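Local coordinates for ykuJ (PDB 2FFG), which is of unknown function, belongs to the uncharacterised DUF1797 family and forms a two-chain assembly, at residues R27-E30 / I36-V39; T9-L14 / M69-I74; S38-E43 / T47-V52. All coordinates share one frame; numbering follows the deposited sequence.

Contact 1 (R27-E30 / I36-V39)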
loop_
_atom_site.group_PDB
_atom_site.type_symbol
_atom_site.label_atom_id
_atom_site.label_comp_id
_atom_site.label_asym_id
_atom_site.label_seq_id
_atom_site.Cartn_x
_atom_site.Cartn_y
_atom_site.Cartn_z
ATOM N N ARG A 27 -6.158 -4.049 -4.536
ATOM C CA ARG A 27 -5.297 -4.463 -3.435
ATOM C C ARG A 27 -5.996 -5.533 -2.592
ATOM O O ARG A 27 -7.212 -5.731 -2.687
ATOM C CB ARG A 27 -4.878 -3.273 -2.564
ATOM C CG ARG A 27 -5.947 -2.692 -1.663
ATOM C CD ARG A 27 -5.479 -1.367 -1.095
ATOM N NE ARG A 27 -4.395 -1.496 -0.116
ATOM C CZ ARG A 27 -3.601 -0.491 0.269
ATOM N NH1 ARG A 27 -3.756 0.730 -0.243
ATOM N NH2 ARG A 27 -2.655 -0.701 1.179
ATOM N N TYR A 28 -5.207 -6.233 -1.786
ATOM C CA TYR A 28 -5.716 -7.297 -0.940
ATOM C C TYR A 28 -5.759 -6.862 0.504
ATOM O O TYR A 28 -5.087 -5.925 0.916
ATOM C CB TYR A 28 -4.807 -8.526 -1.008
ATOM C CG TYR A 28 -4.783 -9.217 -2.336
ATOM C CD1 TYR A 28 -5.782 -10.118 -2.690
ATOM C CD2 TYR A 28 -3.767 -8.962 -3.258
ATOM C CE1 TYR A 28 -5.778 -10.755 -3.934
ATOM C CE2 TYR A 28 -3.750 -9.597 -4.514
ATOM C CZ TYR A 28 -4.761 -10.490 -4.840
ATOM O OH TYR A 28 -4.759 -11.120 -6.066
ATOM N N PHE A 29 -6.578 -7.560 1.270
ATOM C CA PHE A 29 -6.672 -7.330 2.691
ATOM C C PHE A 29 -6.536 -8.732 3.212
ATOM O O PHE A 29 -7.350 -9.600 2.898
ATOM C CB PHE A 29 -8.022 -6.741 3.091
ATOM C CG PHE A 29 -8.169 -5.303 2.729
ATOM C CD1 PHE A 29 -8.527 -4.932 1.438
ATOM C CD2 PHE A 29 -7.888 -4.312 3.661
ATOM C CE1 PHE A 29 -8.600 -3.589 1.079
ATOM C CE2 PHE A 29 -7.956 -2.966 3.317
ATOM C CZ PHE A 29 -8.311 -2.602 2.026
ATOM N N GLU A 30 -5.480 -8.974 3.967
ATOM C CA GLU A 30 -5.267 -10.288 4.516
ATOM C C GLU A 30 -5.197 -10.252 6.026
ATOM O O GLU A 30 -4.930 -9.214 6.630
ATOM C CB GLU A 30 -3.998 -10.906 3.929
ATOM C CG GLU A 30 -2.786 -10.014 3.931
ATOM C CD GLU A 30 -1.571 -10.688 3.298
ATOM O OE1 GLU A 30 -1.615 -11.024 2.093
ATOM O OE2 GLU A 30 -0.565 -10.882 4.016
ATOM N N ILE A 36 -7.999 -12.521 2.459
ATOM C CA ILE A 36 -9.406 -12.658 2.789
ATOM C C ILE A 36 -10.237 -12.071 1.659
ATOM O O ILE A 36 -11.247 -12.651 1.261
ATOM C CB ILE A 36 -9.762 -11.924 4.090
ATOM C CG1 ILE A 36 -8.939 -12.492 5.242
ATOM C CG2 ILE A 36 -11.247 -12.066 4.377
ATOM C CD1 ILE A 36 -9.118 -14.000 5.585
ATOM N N CYS A 37 -9.802 -10.920 1.151
ATOM C CA CYS A 37 -10.495 -10.245 0.060
ATOM C C CYS A 37 -9.618 -9.219 -0.681
ATOM O O CYS A 37 -8.551 -8.824 -0.216
ATOM C CB CYS A 37 -11.755 -9.545 0.596
ATOM S SG CYS A 37 -11.434 -8.161 1.733
ATOM N N SER A 38 -10.069 -8.810 -1.859
ATOM C CA SER A 38 -9.360 -7.805 -2.627
ATOM C C SER A 38 -10.391 -6.785 -3.108
ATOM O O SER A 38 -11.565 -7.112 -3.308
ATOM C CB SER A 38 -8.648 -8.431 -3.817
ATOM O OG SER A 38 -9.575 -8.979 -4.728
ATOM N N VAL A 39 -9.963 -5.541 -3.260
ATOM C CA VAL A 39 -10.869 -4.513 -3.725
ATOM C C VAL A 39 -10.278 -3.839 -4.953
ATOM O O VAL A 39 -9.091 -3.537 -5.001
ATOM C CB VAL A 39 -11.149 -3.455 -2.617
ATOM C CG1 VAL A 39 -9.843 -2.857 -2.128
ATOM C CG2 VAL A 39 -12.065 -2.354 -3.152
#

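Contact 2 (T9-L14 / M69-I74)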
loop_
_atom_site.group_PDB
_atom_site.type_symbol
_atom_site.label_atom_id
_atom_site.label_comp_id
_atom_site.label_asym_id
_atom_site.label_seq_id
_atom_site.Cartn_x
_atom_site.Cartn_y
_atom_site.Cartn_z
ATOM N N THR A 9 -8.250 4.630 4.862
ATOM C CA THR A 9 -7.093 5.330 4.337
ATOM C C THR A 9 -6.604 4.595 3.094
ATOM O O THR A 9 -6.440 5.189 2.024
ATOM C CB THR A 9 -5.951 5.385 5.370
ATOM O OG1 THR A 9 -6.425 5.997 6.574
ATOM C CG2 THR A 9 -4.795 6.216 4.827
ATOM N N ARG A 10 -6.402 3.292 3.239
ATOM C CA ARG A 10 -5.926 2.475 2.138
ATOM C C ARG A 10 -6.829 2.543 0.904
ATOM O O ARG A 10 -6.350 2.494 -0.232
ATOM C CB ARG A 10 -5.768 1.030 2.610
ATOM C CG ARG A 10 -4.615 0.826 3.589
ATOM C CD ARG A 10 -4.644 -0.580 4.184
ATOM N NE ARG A 10 -3.446 -0.894 4.961
ATOM C CZ ARG A 10 -3.151 -0.374 6.148
ATOM N NH1 ARG A 10 -3.965 0.496 6.723
ATOM N NH2 ARG A 10 -2.030 -0.726 6.761
ATOM N N LEU A 11 -8.135 2.651 1.124
ATOM C CA LEU A 11 -9.065 2.720 0.012
ATOM C C LEU A 11 -9.041 4.096 -0.632
ATOM O O LEU A 11 -9.330 4.235 -1.813
ATOM C CB LEU A 11 -10.487 2.375 0.469
ATOM C CG LEU A 11 -10.700 0.935 0.954
ATOM C CD1 LEU A 11 -12.164 0.718 1.305
ATOM C CD2 LEU A 11 -10.274 -0.040 -0.121
ATOM N N GLN A 12 -8.687 5.113 0.143
ATOM C CA GLN A 12 -8.624 6.466 -0.386
ATOM C C GLN A 12 -7.413 6.599 -1.284
ATOM O O GLN A 12 -7.496 7.187 -2.367
ATOM C CB GLN A 12 -8.554 7.484 0.747
ATOM C CG GLN A 12 -9.812 7.544 1.585
ATOM C CD GLN A 12 -9.663 8.479 2.762
ATOM O OE1 GLN A 12 -8.643 8.464 3.460
ATOM N NE2 GLN A 12 -10.681 9.292 3.000
ATOM N N SER A 13 -6.285 6.047 -0.839
ATOM C CA SER A 13 -5.071 6.105 -1.640
ATOM C C SER A 13 -5.206 5.166 -2.831
ATOM O O SER A 13 -4.565 5.367 -3.860
ATOM C CB SER A 13 -3.839 5.739 -0.799
ATOM O OG SER A 13 -3.963 4.458 -0.216
ATOM N N LEU A 14 -6.058 4.154 -2.691
ATOM C CA LEU A 14 -6.293 3.189 -3.762
ATOM C C LEU A 14 -7.006 3.878 -4.927
ATOM O O LEU A 14 -6.647 3.671 -6.085
ATOM C CB LEU A 14 -7.127 2.008 -3.232
ATOM C CG LEU A 14 -7.321 0.684 -4.003
ATOM C CD1 LEU A 14 -8.532 0.747 -4.898
ATOM C CD2 LEU A 14 -6.071 0.345 -4.798
HETATM N N MSE A 69 -19.024 2.409 2.930
HETATM C CA MSE A 69 -19.764 1.164 2.928
HETATM C C MSE A 69 -18.951 -0.063 2.533
HETATM O O MSE A 69 -19.212 -1.159 3.020
HETATM C CB MSE A 69 -20.980 1.317 2.036
HETATM C CG MSE A 69 -21.957 2.310 2.622
HETATM SE SE MSE A 69 -23.446 2.656 1.492
HETATM C CE MSE A 69 -24.323 0.933 1.655
ATOM N N VAL A 70 -17.975 0.106 1.650
ATOM C CA VAL A 70 -17.154 -1.021 1.261
ATOM C C VAL A 70 -16.172 -1.282 2.406
ATOM O O VAL A 70 -15.853 -2.420 2.718
ATOM C CB VAL A 70 -16.406 -0.740 -0.062
ATOM C CG1 VAL A 70 -15.485 0.467 0.092
ATOM C CG2 VAL A 70 -15.630 -1.982 -0.488
ATOM N N SER A 71 -15.727 -0.210 3.057
ATOM C CA SER A 71 -14.813 -0.319 4.184
ATOM C C SER A 71 -15.432 -1.118 5.326
ATOM O O SER A 71 -14.769 -1.931 5.966
ATOM C CB SER A 71 -14.437 1.069 4.693
ATOM O OG SER A 71 -13.634 1.778 3.757
ATOM N N ILE A 72 -16.711 -0.869 5.579
ATOM C CA ILE A 72 -17.442 -1.539 6.641
ATOM C C ILE A 72 -17.534 -3.032 6.366
ATOM O O ILE A 72 -17.310 -3.867 7.247
ATOM C CB ILE A 72 -18.856 -0.936 6.758
ATOM C CG1 ILE A 72 -18.740 0.479 7.320
ATOM C CG2 ILE A 72 -19.754 -1.817 7.610
ATOM C CD1 ILE A 72 -19.999 1.332 7.183
ATOM N N GLU A 73 -17.872 -3.351 5.128
ATOM C CA GLU A 73 -18.003 -4.726 4.687
ATOM C C GLU A 73 -16.662 -5.433 4.859
ATOM O O GLU A 73 -16.598 -6.561 5.360
ATOM C CB GLU A 73 -18.430 -4.734 3.218
ATOM C CG GLU A 73 -18.700 -6.103 2.622
ATOM C CD GLU A 73 -20.013 -6.696 3.088
ATOM O OE1 GLU A 73 -20.974 -5.928 3.308
ATOM O OE2 GLU A 73 -20.083 -7.938 3.209
ATOM N N ILE A 74 -15.586 -4.770 4.444
ATOM C CA ILE A 74 -14.265 -5.365 4.574
ATOM C C ILE A 74 -13.962 -5.621 6.046
ATOM O O ILE A 74 -13.509 -6.703 6.421
ATOM C CB ILE A 74 -13.168 -4.468 3.986
ATOM C CG1 ILE A 74 -13.380 -4.301 2.479
ATOM C CG2 ILE A 74 -11.804 -5.105 4.223
ATOM C CD1 ILE A 74 -14.770 -4.509 1.854
#

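Contact 3 (S38-E43 / T47-V52)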
loop_
_atom_site.group_PDB
_atom_site.type_symbol
_atom_site.label_atom_id
_atom_site.label_comp_id
_atom_site.label_asym_id
_atom_site.label_seq_id
_atom_site.Cartn_x
_atom_site.Cartn_y
_atom_site.Cartn_z
ATOM N N SER A 38 -10.069 -8.810 -1.859
ATOM C CA SER A 38 -9.360 -7.805 -2.627
ATOM C C SER A 38 -10.391 -6.785 -3.108
ATOM O O SER A 38 -11.565 -7.112 -3.308
ATOM C CB SER A 38 -8.648 -8.431 -3.817
ATOM O OG SER A 38 -9.575 -8.979 -4.728
ATOM N N VAL A 39 -9.963 -5.541 -3.260
ATOM C CA VAL A 39 -10.869 -4.513 -3.725
ATOM C C VAL A 39 -10.278 -3.839 -4.953
ATOM O O VAL A 39 -9.091 -3.537 -5.001
ATOM C CB VAL A 39 -11.149 -3.455 -2.617
ATOM C CG1 VAL A 39 -9.843 -2.857 -2.128
ATOM C CG2 VAL A 39 -12.065 -2.354 -3.152
ATOM N N LYS A 40 -11.116 -3.630 -5.955
ATOM C CA LYS A 40 -10.687 -2.984 -7.182
ATOM C C LYS A 40 -11.506 -1.709 -7.367
ATOM O O LYS A 40 -12.733 -1.706 -7.193
ATOM C CB LYS A 40 -10.896 -3.932 -8.359
ATOM C CG LYS A 40 -10.273 -3.481 -9.658
ATOM C CD LYS A 40 -10.300 -4.614 -10.678
ATOM C CE LYS A 40 -9.562 -4.239 -11.952
ATOM N NZ LYS A 40 -9.533 -5.362 -12.928
ATOM N N TYR A 41 -10.826 -0.617 -7.683
ATOM C CA TYR A 41 -11.505 0.650 -7.890
ATOM C C TYR A 41 -11.624 0.976 -9.365
ATOM O O TYR A 41 -10.614 1.058 -10.064
ATOM C CB TYR A 41 -10.761 1.790 -7.193
ATOM C CG TYR A 41 -11.439 3.125 -7.390
ATOM C CD1 TYR A 41 -12.648 3.405 -6.758
ATOM C CD2 TYR A 41 -10.890 4.098 -8.223
ATOM C CE1 TYR A 41 -13.302 4.621 -6.943
ATOM C CE2 TYR A 41 -11.537 5.329 -8.421
ATOM C CZ TYR A 41 -12.744 5.581 -7.774
ATOM O OH TYR A 41 -13.387 6.787 -7.943
ATOM N N PHE A 42 -12.856 1.153 -9.837
ATOM C CA PHE A 42 -13.088 1.503 -11.235
ATOM C C PHE A 42 -13.483 2.969 -11.312
ATOM O O PHE A 42 -14.524 3.354 -10.792
ATOM C CB PHE A 42 -14.211 0.654 -11.835
ATOM C CG PHE A 42 -13.910 -0.812 -11.875
ATOM C CD1 PHE A 42 -14.046 -1.599 -10.737
ATOM C CD2 PHE A 42 -13.475 -1.409 -13.049
ATOM C CE1 PHE A 42 -13.749 -2.961 -10.772
ATOM C CE2 PHE A 42 -13.176 -2.771 -13.095
ATOM C CZ PHE A 42 -13.313 -3.545 -11.956
ATOM N N GLU A 43 -12.654 3.793 -11.949
ATOM C CA GLU A 43 -12.974 5.215 -12.077
ATOM C C GLU A 43 -13.931 5.417 -13.240
ATOM O O GLU A 43 -14.014 6.501 -13.816
ATOM C CB GLU A 43 -11.713 6.044 -12.295
ATOM C CG GLU A 43 -11.066 5.849 -13.642
ATOM C CD GLU A 43 -9.565 5.772 -13.528
ATOM O OE1 GLU A 43 -9.070 4.818 -12.888
ATOM O OE2 GLU A 43 -8.884 6.662 -14.070
ATOM N N THR A 47 -16.740 3.777 -8.134
ATOM C CA THR A 47 -17.093 2.533 -7.458
ATOM C C THR A 47 -15.996 1.531 -7.128
ATOM O O THR A 47 -14.955 1.450 -7.778
ATOM C CB THR A 47 -18.162 1.765 -8.255
ATOM O OG1 THR A 47 -17.589 1.281 -9.478
ATOM C CG2 THR A 47 -19.351 2.675 -8.569
ATOM N N PHE A 48 -16.270 0.743 -6.102
ATOM C CA PHE A 48 -15.354 -0.283 -5.656
ATOM C C PHE A 48 -15.992 -1.634 -5.907
ATOM O O PHE A 48 -17.207 -1.793 -5.781
ATOM C CB PHE A 48 -15.078 -0.144 -4.164
ATOM C CG PHE A 48 -14.417 1.146 -3.787
ATOM C CD1 PHE A 48 -15.141 2.331 -3.745
ATOM C CD2 PHE A 48 -13.063 1.181 -3.483
ATOM C CE1 PHE A 48 -14.526 3.531 -3.406
ATOM C CE2 PHE A 48 -12.438 2.377 -3.144
ATOM C CZ PHE A 48 -13.165 3.549 -3.106
ATOM N N GLU A 49 -15.173 -2.598 -6.295
ATOM C CA GLU A 49 -15.655 -3.949 -6.510
ATOM C C GLU A 49 -14.930 -4.833 -5.500
ATOM O O GLU A 49 -13.709 -4.970 -5.535
ATOM C CB GLU A 49 -15.352 -4.421 -7.925
ATOM C CG GLU A 49 -15.888 -5.813 -8.204
ATOM C CD GLU A 49 -15.445 -6.346 -9.547
ATOM O OE1 GLU A 49 -14.220 -6.505 -9.752
ATOM O OE2 GLU A 49 -16.319 -6.609 -10.395
ATOM N N LEU A 50 -15.688 -5.405 -4.578
ATOM C CA LEU A 50 -15.107 -6.266 -3.566
ATOM C C LEU A 50 -15.234 -7.742 -3.951
ATOM O O LEU A 50 -16.316 -8.223 -4.278
ATOM C CB LEU A 50 -15.793 -6.022 -2.230
ATOM C CG LEU A 50 -15.283 -6.833 -1.037
ATOM C CD1 LEU A 50 -13.971 -6.260 -0.525
ATOM C CD2 LEU A 50 -16.326 -6.804 0.063
ATOM N N THR A 51 -14.108 -8.441 -3.917
ATOM C CA THR A 51 -14.053 -9.859 -4.229
ATOM C C THR A 51 -13.737 -10.609 -2.935
ATOM O O THR A 51 -12.729 -10.339 -2.279
ATOM C CB THR A 51 -12.974 -10.126 -5.292
ATOM O OG1 THR A 51 -13.341 -9.452 -6.502
ATOM C CG2 THR A 51 -12.843 -11.606 -5.571
ATOM N N VAL A 52 -14.625 -11.534 -2.566
ATOM C CA VAL A 52 -14.491 -12.317 -1.340
ATOM C C VAL A 52 -14.081 -13.751 -1.667
ATOM O O VAL A 52 -14.816 -14.487 -2.328
ATOM C CB VAL A 52 -15.833 -12.362 -0.572
ATOM C CG1 VAL A 52 -15.637 -13.030 0.787
ATOM C CG2 VAL A 52 -16.400 -10.957 -0.433
#

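Contact 1 (R27-E30 / I36-V39)
An antiparallel strand pairing with a classic beta bulge joins Arg27-Glu30, on an outermost strand of the chain's four-stranded sheet, to Ile36-Val39; together they form the first beta hairpin. Arg27 and Val39 make a hydrogen-bonded pair, in which Val39 N donates to Arg27 O at 2.8 Å and Arg27 N to Val39 O. Tyr28 and Ser38 form the non-hydrogen-bonded pair, their CA atoms 4.0 Å apart. At the bulge both Ile36 and Cys37 face Phe29: Phe29 O accepts Ile36 N at 3.0 Å and, over a longer 3.3 Å, Cys37 N, both donors lying in the carbonyl plane.

Arg27, Phe29, Cys37 and Val39 share the face covered by the two helices. Val39 CG1 meets the edge of the Phe29 ring in its plane, 3.5 Å from CE1, and on this hairpin it also lies against Arg27 CG, the two side chains running alongside. Cys37 SG stands 3.9 Å from Phe29 CB, oblique to the ring. With chi1 at 73°, CG of Arg27 sits between backbone N and carbonyl carbon, and a bend at chi3 leads the guanidinium away to a salt bridge with Glu16 of the second subunit. On the other face Tyr28 CD1 rests 3.5 Å from Ser38 CB. The chemistry is thus divided: backbone bonds and apolar contacts close the hairpin, while the charge of Arg27 serves the subunit interface.

Contact 2 (T9-L14 / M69-I74)
Leu11 pushes its CD1 methyl against Val70 and Ser71, bridging helix 3-21 and helix 67-79 where both lie on the same face of the sheet. Tip to tip with Val70, it brings CD1 to 3.5 Å from Val70 CG1. The same methyl lies 3.0 Å from Ser71 OG, a close approach of carbon to oxygen in which no polar bond is involved. Leu11 CG is beside its backbone N (chi1 -65°) and chi2 is extended at -177°, which carries CD1 across to the second helix. The backbones stay well apart, with Leu11 CA and Ser71 CA 7.7 Å from each other, and just 108 Å² is buried in all.

Ser71 is buried, but its hydroxyl is satisfied within its own helix by a hydrogen bond to Ile67 O, which OG serves while bordering the leucine methyl. Ile7 and Ile8 of helix 3-21 also touch Ser71. Phe48 of the sheet touches both Leu11 and Val70, packing against the two helices where they meet. On the same helix as Leu11, Arg10 NE makes a salt bridge to Glu16 of the second subunit. Between residues 9-14 and 69-74, then, Leu11 makes the contact and the chemistry is mainly apolar: a methyl against a methyl and against a hydroxyl whose bonding partner lies in its own helix turn.

Contact 3 (S38-E43 / T47-V52)
Thr47 opens strand 47-54 by accepting Phe42 N on its O at 3.0 Å; the return bond from Thr47 N to Phe42 O is weak. Thr47 O also lies 3.2 Å from Tyr41 CD1, oblique to that ring. Next, Phe48 turns to the face that carries Val39, Tyr41 and Leu50. Tyr41 CD1 stands 3.6 Å above the centre of the Phe48 ring in an edge-to-face pair with planes 54° apart, while Val39 CG2 comes in the ring plane to the edge, 3.7 Å from Phe48 CD2. Tyr41 CG lies opposite its own backbone N (chi1 180°), which swings the ring over Phe48. Replacing Phe48 by an alanine would probably leave the Tyr41 edge without the face it packs on and open a gap beside Val39 and under the helices.

This is the second hairpin of the four-stranded antiparallel sheet, pairing its two central strands; helix 3-21 covers Val39 and Tyr41, and helix 67-79 covers Phe48 and Leu50. Glu49 faces the other way. Its N binds Lys40 O at 2.7 Å and its O accepts Lys40 N, and its CB sits 3.6 Å from Phe42 CE1, at the ring edge. The Glu49 carboxylate stands 81° from the Phe42 ring plane, and OE1 remains 5.8 Å from Lys40 NZ, opposite charges near each other without contact. Leu50 returns to the helix side, its CD1 3.8 Å from Ser38 O. Thr51 N then bonds Ser38 O almost straight, with Thr51 CB beside Ser38 OG.

From the N terminus the chain runs through helix 3-21, whose residues 9-14 wait for their partner until helix 67-79; contact 2 therefore closes a loop of 54 residues that holds the whole sheet. Contacts 1 and 3 nest inside it as successive hairpins: contact 1 closes the short turn between strands 25-31 and 34-42, contact 3 the turn leading to strand 47-54. They overlap at Ser38 and Val39 on strand 34-42, which has one partner strand at either side. Contact 2 meets both hairpins through side chains: Leu11 CD2 packs on Val39 CG1 at 3.5 Å, and Leu14 lies on Tyr41. Helices and sheet thus meet in a largely apolar layer.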